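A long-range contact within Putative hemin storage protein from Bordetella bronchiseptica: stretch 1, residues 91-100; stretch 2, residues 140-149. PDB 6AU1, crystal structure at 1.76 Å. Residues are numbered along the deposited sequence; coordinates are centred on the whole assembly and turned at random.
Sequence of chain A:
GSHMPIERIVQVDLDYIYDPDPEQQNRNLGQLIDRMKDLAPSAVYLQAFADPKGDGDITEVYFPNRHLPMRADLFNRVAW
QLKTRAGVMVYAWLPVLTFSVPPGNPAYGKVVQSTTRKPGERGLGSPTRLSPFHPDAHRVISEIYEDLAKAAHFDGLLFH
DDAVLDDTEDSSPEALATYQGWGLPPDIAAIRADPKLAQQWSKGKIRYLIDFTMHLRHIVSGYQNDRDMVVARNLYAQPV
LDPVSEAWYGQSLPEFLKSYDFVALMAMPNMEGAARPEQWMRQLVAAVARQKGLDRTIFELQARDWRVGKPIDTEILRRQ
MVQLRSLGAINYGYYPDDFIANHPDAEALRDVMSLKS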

ATOM      1  N   TYR A  91      -8.350   8.398   0.574  1.00 13.82           N
ATOM      2  CA  TYR A  91      -8.196   7.119  -0.113  1.00 13.85           C
ATOM      3  C   TYR A  91      -8.353   6.000   0.898  1.00 17.28           C
ATOM      4  O   TYR A  91      -7.812   6.094   2.000  1.00 20.11           O
ATOM      5  CB  TYR A  91      -6.813   6.969  -0.765  1.00 15.11           C
ATOM      6  CG  TYR A  91      -6.504   7.815  -1.979  1.00 18.40           C
ATOM      7  CD1 TYR A  91      -6.829   9.159  -2.029  1.00 22.27           C
ATOM      8  CD2 TYR A  91      -5.818   7.266  -3.060  1.00 19.08           C
ATOM      9  CE1 TYR A  91      -6.505   9.938  -3.143  1.00 25.38           C
ATOM     10  CE2 TYR A  91      -5.488   8.030  -4.168  1.00 21.20           C
ATOM     11  CZ  TYR A  91      -5.836   9.364  -4.203  1.00 25.21           C
ATOM     12  OH  TYR A  91      -5.514  10.134  -5.302  1.00 23.36           O
ATOM     13  N   ALA A  92      -9.066   4.943   0.529  1.00 13.81           N
ATOM     14  CA  ALA A  92      -9.120   3.758   1.371  1.00 11.84           C
ATOM     15  C   ALA A  92      -7.873   2.925   1.129  1.00 16.26           C
ATOM     16  O   ALA A  92      -7.611   2.516   0.006  1.00 15.66           O
ATOM     17  CB  ALA A  92     -10.379   2.939   1.084  1.00 13.55           C
ATOM     18  N   TRP A  93      -7.104   2.701   2.190  1.00 14.08           N
ATOM     19  CA  TRP A  93      -5.881   1.906   2.128  1.00 13.73           C
ATOM     20  C   TRP A  93      -6.221   0.493   2.621  1.00 11.82           C
ATOM     21  O   TRP A  93      -6.606   0.309   3.780  1.00 11.54           O
ATOM     22  CB  TRP A  93      -4.796   2.595   2.972  1.00 12.07           C
ATOM     23  CG  TRP A  93      -3.582   1.805   3.315  1.00 11.30           C
ATOM     24  CD1 TRP A  93      -2.987   0.814   2.573  1.00 14.25           C
ATOM     25  CD2 TRP A  93      -2.809   1.938   4.508  1.00 15.65           C
ATOM     26  NE1 TRP A  93      -1.882   0.334   3.240  1.00 16.90           N
ATOM     27  CE2 TRP A  93      -1.756   1.001   4.432  1.00 17.35           C
ATOM     28  CE3 TRP A  93      -2.902   2.765   5.639  1.00 14.87           C
ATOM     29  CZ2 TRP A  93      -0.804   0.858   5.447  1.00 18.15           C
ATOM     30  CZ3 TRP A  93      -1.955   2.613   6.656  1.00 13.95           C
ATOM     31  CH2 TRP A  93      -0.915   1.672   6.541  1.00 18.81           C
ATOM     32  N   LEU A  94      -6.126  -0.496   1.732  1.00 12.52           N
ATOM     33  CA  LEU A  94      -6.562  -1.858   2.052  1.00 13.09           C
ATOM     34  C   LEU A  94      -5.558  -2.857   1.478  1.00 11.08           C
ATOM     35  O   LEU A  94      -4.946  -2.578   0.460  1.00 13.68           O
ATOM     36  CB  LEU A  94      -7.964  -2.100   1.469  1.00 19.04           C
ATOM     37  CG  LEU A  94      -8.919  -3.151   2.035  1.00 23.44           C
ATOM     38  CD1 LEU A  94      -9.174  -2.928   3.530  1.00 19.10           C
ATOM     39  CD2 LEU A  94     -10.226  -3.157   1.234  1.00 19.79           C
ATOM     40  N   PRO A  95      -5.405  -4.020   2.123  1.00 11.46           N
ATOM     41  CA  PRO A  95      -4.562  -5.071   1.536  1.00 12.53           C
ATOM     42  C   PRO A  95      -5.125  -5.552   0.212  1.00 12.89           C
ATOM     43  O   PRO A  95      -6.322  -5.456  -0.038  1.00 14.31           O
ATOM     44  CB  PRO A  95      -4.619  -6.198   2.575  1.00 11.44           C
ATOM     45  CG  PRO A  95      -5.041  -5.530   3.860  1.00 13.28           C
ATOM     46  CD  PRO A  95      -5.985  -4.439   3.409  1.00 10.17           C
ATOM     47  N   VAL A  96      -4.252  -6.081  -0.630  1.00 12.45           N
ATOM     48  CA  VAL A  96      -4.675  -6.713  -1.859  1.00 13.29           C
ATOM     49  C   VAL A  96      -4.962  -8.197  -1.608  1.00 12.44           C
ATOM     50  O   VAL A  96      -5.899  -8.766  -2.179  1.00 13.46           O
ATOM     51  CB  VAL A  96      -3.599  -6.557  -2.947  1.00 13.82           C
ATOM     52  CG1 VAL A  96      -4.067  -7.199  -4.266  1.00 14.72           C
ATOM     53  CG2 VAL A  96      -3.263  -5.064  -3.157  1.00 14.92           C
ATOM     54  N   LEU A  97      -4.130  -8.820  -0.772  1.00 12.87           N
ATOM     55  CA  LEU A  97      -4.144 -10.275  -0.577  1.00 12.65           C
ATOM     56  C   LEU A  97      -4.273 -10.731   0.874  1.00 12.62           C
ATOM     57  O   LEU A  97      -4.851 -11.796   1.136  1.00 12.03           O
ATOM     58  CB  LEU A  97      -2.859 -10.899  -1.137  1.00 10.39           C
ATOM     59  CG  LEU A  97      -2.514 -10.634  -2.598  1.00 13.98           C
ATOM     60  CD1 LEU A  97      -1.206 -11.359  -2.891  1.00 16.23           C
ATOM     61  CD2 LEU A  97      -3.641 -11.105  -3.515  1.00 13.45           C
ATOM     62  N   THR A  98      -3.714  -9.969   1.817  1.00 13.58           N
ATOM     63  CA  THR A  98      -3.634 -10.456   3.204  1.00 14.56           C
ATOM     64  C   THR A  98      -4.932 -10.231   3.982  1.00 14.29           C
ATOM     65  O   THR A  98      -5.140  -9.166   4.569  1.00 12.91           O
ATOM     66  CB  THR A  98      -2.480  -9.803   4.003  1.00 11.46           C
ATOM     67  OG1 THR A  98      -2.657  -8.376   4.058  1.00 13.34           O
ATOM     68  CG2 THR A  98      -1.122 -10.137   3.390  1.00 13.46           C
ATOM     69  N   PHE A  99      -5.793 -11.240   3.950  1.00 12.74           N
ATOM     70  CA  PHE A  99      -6.995 -11.284   4.771  1.00 12.70           C
ATOM     71  C   PHE A  99      -7.044 -12.635   5.441  1.00 15.55           C
ATOM     72  O   PHE A  99      -7.187 -13.653   4.764  1.00 14.82           O
ATOM     73  CB  PHE A  99      -8.246 -11.049   3.924  1.00 13.70           C
ATOM     74  CG  PHE A  99      -8.246  -9.730   3.225  1.00 13.36           C
ATOM     75  CD1 PHE A  99      -8.704  -8.586   3.879  1.00 13.34           C
ATOM     76  CD2 PHE A  99      -7.761  -9.619   1.925  1.00 13.67           C
ATOM     77  CE1 PHE A  99      -8.687  -7.347   3.234  1.00 15.34           C
ATOM     78  CE2 PHE A  99      -7.743  -8.392   1.275  1.00 15.68           C
ATOM     79  CZ  PHE A  99      -8.211  -7.250   1.933  1.00 14.77           C
ATOM     80  N   SER A 100      -6.906 -12.647   6.762  1.00 13.08           N
ATOM     81  CA  SER A 100      -6.898 -13.899   7.513  1.00 13.78           C
ATOM     82  C   SER A 100      -8.322 -14.258   7.927  1.00 17.65           C
ATOM     83  O   SER A 100      -8.731 -14.056   9.069  1.00 16.16           O
ATOM     84  CB  SER A 100      -5.971 -13.788   8.726  1.00 17.13           C
ATOM     85  OG  SER A 100      -4.618 -13.640   8.293  1.00 15.92           O
ATOM     86  N   VAL A 140     -13.617 -13.951  -2.491  1.00 18.38           N
ATOM     87  CA  VAL A 140     -13.727 -13.437  -1.128  1.00 17.37           C
ATOM     88  C   VAL A 140     -13.087 -12.047  -1.036  1.00 16.39           C
ATOM     89  O   VAL A 140     -13.687 -11.129  -0.468  1.00 16.10           O
ATOM     90  CB  VAL A 140     -13.087 -14.399  -0.099  1.00 18.19           C
ATOM     91  CG1 VAL A 140     -12.870 -13.692   1.244  1.00 19.06           C
ATOM     92  CG2 VAL A 140     -13.964 -15.631   0.072  1.00 18.56           C
ATOM     93  N   ILE A 141     -11.905 -11.874  -1.625  1.00 13.72           N
ATOM     94  CA  ILE A 141     -11.270 -10.555  -1.635  1.00 15.78           C
ATOM     95  C   ILE A 141     -12.159  -9.551  -2.366  1.00 16.72           C
ATOM     96  O   ILE A 141     -12.351  -8.418  -1.920  1.00 14.62           O
ATOM     97  CB  ILE A 141      -9.876 -10.598  -2.291  1.00 14.36           C
ATOM     98  CG1 ILE A 141      -8.933 -11.465  -1.450  1.00 15.59           C
ATOM     99  CG2 ILE A 141      -9.306  -9.194  -2.420  1.00 14.65           C
ATOM    100  CD1 ILE A 141      -7.628 -11.830  -2.184  1.00 15.50           C
ATOM    101  N   SER A 142     -12.697  -9.974  -3.500  1.00 14.33           N
ATOM    102  CA  SER A 142     -13.603  -9.122  -4.269  1.00 15.11           C
ATOM    103  C   SER A 142     -14.791  -8.654  -3.430  1.00 19.38           C
ATOM    104  O   SER A 142     -15.221  -7.496  -3.523  1.00 18.59           O
ATOM    105  CB  SER A 142     -14.086  -9.871  -5.508  1.00 16.18           C
ATOM    106  OG  SER A 142     -12.983 -10.143  -6.368  1.00 17.19           O
ATOM    107  N   GLU A 143     -15.314  -9.553  -2.605  1.00 15.50           N
ATOM    108  CA  GLU A 143     -16.490  -9.238  -1.804  1.00 17.09           C
ATOM    109  C   GLU A 143     -16.141  -8.318  -0.640  1.00 16.70           C
ATOM    110  O   GLU A 143     -16.952  -7.479  -0.233  1.00 16.66           O
ATOM    111  CB  GLU A 143     -17.151 -10.525  -1.313  1.00 18.17           C
ATOM    112  CG  GLU A 143     -17.914 -11.239  -2.446  1.00 19.11           C
ATOM    113  CD  GLU A 143     -18.438 -12.602  -2.059  1.00 26.54           C
ATOM    114  OE1 GLU A 143     -18.163 -13.051  -0.931  1.00 29.64           O
ATOM    115  OE2 GLU A 143     -19.123 -13.232  -2.894  1.00 23.74           O
ATOM    116  N   ILE A 144     -14.932  -8.462  -0.113  1.00 14.47           N
ATOM    117  CA  ILE A 144     -14.475  -7.553   0.935  1.00 14.25           C
ATOM    118  C   ILE A 144     -14.376  -6.126   0.381  1.00 16.61           C
ATOM    119  O   ILE A 144     -14.803  -5.168   1.036  1.00 15.07           O
ATOM    120  CB  ILE A 144     -13.120  -8.025   1.531  1.00 14.35           C
ATOM    121  CG1 ILE A 144     -13.331  -9.338   2.299  1.00 13.90           C
ATOM    122  CG2 ILE A 144     -12.526  -6.959   2.465  1.00 16.20           C
ATOM    123  CD1 ILE A 144     -12.024 -10.023   2.718  1.00 14.95           C
ATOM    124  N   TYR A 145     -13.841  -5.989  -0.831  1.00 15.26           N
ATOM    125  CA  TYR A 145     -13.772  -4.679  -1.479  1.00 13.90           C
ATOM    126  C   TYR A 145     -15.167  -4.140  -1.781  1.00 16.24           C
ATOM    127  O   TYR A 145     -15.414  -2.939  -1.631  1.00 17.53           O
ATOM    128  CB  TYR A 145     -12.929  -4.753  -2.760  1.00 15.36           C
ATOM    129  CG  TYR A 145     -11.450  -4.512  -2.514  1.00 15.62           C
ATOM    130  CD1 TYR A 145     -10.636  -5.506  -1.978  1.00 15.39           C
ATOM    131  CD2 TYR A 145     -10.870  -3.289  -2.823  1.00 15.43           C
ATOM    132  CE1 TYR A 145      -9.269  -5.277  -1.751  1.00 13.35           C
ATOM    133  CE2 TYR A 145      -9.522  -3.049  -2.595  1.00 17.69           C
ATOM    134  CZ  TYR A 145      -8.727  -4.037  -2.061  1.00 16.06           C
ATOM    135  OH  TYR A 145      -7.386  -3.767  -1.849  1.00 15.43           O
ATOM    136  N   GLU A 146     -16.084  -5.016  -2.190  1.00 16.09           N
ATOM    137  CA  GLU A 146     -17.459  -4.592  -2.440  1.00 17.35           C
ATOM    138  C   GLU A 146     -18.087  -4.053  -1.156  1.00 17.68           C
ATOM    139  O   GLU A 146     -18.765  -3.016  -1.162  1.00 17.99           O
ATOM    140  CB  GLU A 146     -18.293  -5.747  -2.991  1.00 17.61           C
ATOM    141  CG  GLU A 146     -19.756  -5.405  -3.214  1.00 25.08           C
ATOM    142  CD  GLU A 146     -20.537  -6.551  -3.857  1.00 34.35           C
ATOM    143  OE1 GLU A 146     -20.122  -7.715  -3.725  1.00 31.20           O
ATOM    144  OE2 GLU A 146     -21.564  -6.288  -4.503  1.00 48.34           O
ATOM    145  N   ASP A 147     -17.838  -4.754  -0.053  1.00 17.08           N
ATOM    146  CA  ASP A 147     -18.403  -4.367   1.241  1.00 18.04           C
ATOM    147  C   ASP A 147     -17.816  -3.043   1.737  1.00 18.08           C
ATOM    148  O   ASP A 147     -18.536  -2.219   2.311  1.00 18.48           O
ATOM    149  CB  ASP A 147     -18.179  -5.476   2.283  1.00 17.16           C
ATOM    150  CG  ASP A 147     -19.036  -6.714   2.024  1.00 22.28           C
ATOM    151  OD1 ASP A 147     -19.985  -6.630   1.211  1.00 24.15           O
ATOM    152  OD2 ASP A 147     -18.773  -7.768   2.644  1.00 22.14           O
ATOM    153  N   LEU A 148     -16.521  -2.831   1.505  1.00 15.04           N
ATOM    154  CA  LEU A 148     -15.917  -1.526   1.777  1.00 14.95           C
ATOM    155  C   LEU A 148     -16.644  -0.421   1.017  1.00 18.79           C
ATOM    156  O   LEU A 148     -16.969   0.631   1.577  1.00 17.68           O
ATOM    157  CB  LEU A 148     -14.434  -1.523   1.394  1.00 17.13           C
ATOM    158  CG  LEU A 148     -13.754  -0.152   1.409  1.00 21.61           C
ATOM    159  CD1 LEU A 148     -13.676   0.401   2.828  1.00 22.68           C
ATOM    160  CD2 LEU A 148     -12.376  -0.205   0.734  1.00 22.90           C
ATOM    161  N   ALA A 149     -16.901  -0.665  -0.264  1.00 15.89           N
ATOM    162  CA  ALA A 149     -17.539   0.344  -1.110  1.00 18.27           C
ATOM    163  C   ALA A 149     -18.964   0.645  -0.642  1.00 22.28           C
ATOM    164  O   ALA A 149     -19.441   1.774  -0.767  1.00 22.00           O
ATOM    165  CB  ALA A 149     -17.533  -0.105  -2.560  1.00 21.21           C
TER

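This is a buried, largely apolar packing of a helix against the end of a strand and the loop that follows it, pinned by a single hydrogen bond from a tyrosine to the loop backbone. Strand 91-94 and helix 140-149 run roughly antiparallel, at 151°, with their axes 11.3 Å apart at closest approach, so side chains must fill the space between the two backbones. Alternation along the strand decides which ones do: Ala 92 and Leu 94 point toward the helix, while Trp 93 points away.

Within the strand, the small Ala 92 sets its CB 3.7 Å from CD2 of Leu 148. The longer Leu 94 places its CD2 equally far, 3.7 Å, from the same Leu 148 CD2, and also over one face of the Tyr 145 ring. That methyl carbon, Leu 94 CD2, lies 3.7 Å from the centroid of the Tyr 145 ring and 10° off the ring normal, a nearly ideal CH-pi arrangement.

Tyr 145 suits its place because it is both flat and polar at its tip. Its CA-to-CB bond points sideways, but Tyr 145 OH reaches the loop and donates a 2.7 Å hydrogen bond to O of Pro 95. The acceptor sits near the ring plane, leaving the face free for Leu 94.

Farther along the loop, Phe 99 points toward the helix, and its broad, flat ring offers a face to the Ile 144 methyl, with Ile 144 CD1 4.1 Å from the Phe 99 ring centroid, and apolar carbons to Ile 141, with Phe 99 CD2 4.0 Å from Ile 141 CG1. The branched Ile 141 extends its CD1 to 4.1 Å from CA of Leu 97, while its CG2 lies 3.4 Å from O of Val 96. That carbonyl oxygen is buried here without a hydrogen-bond partner.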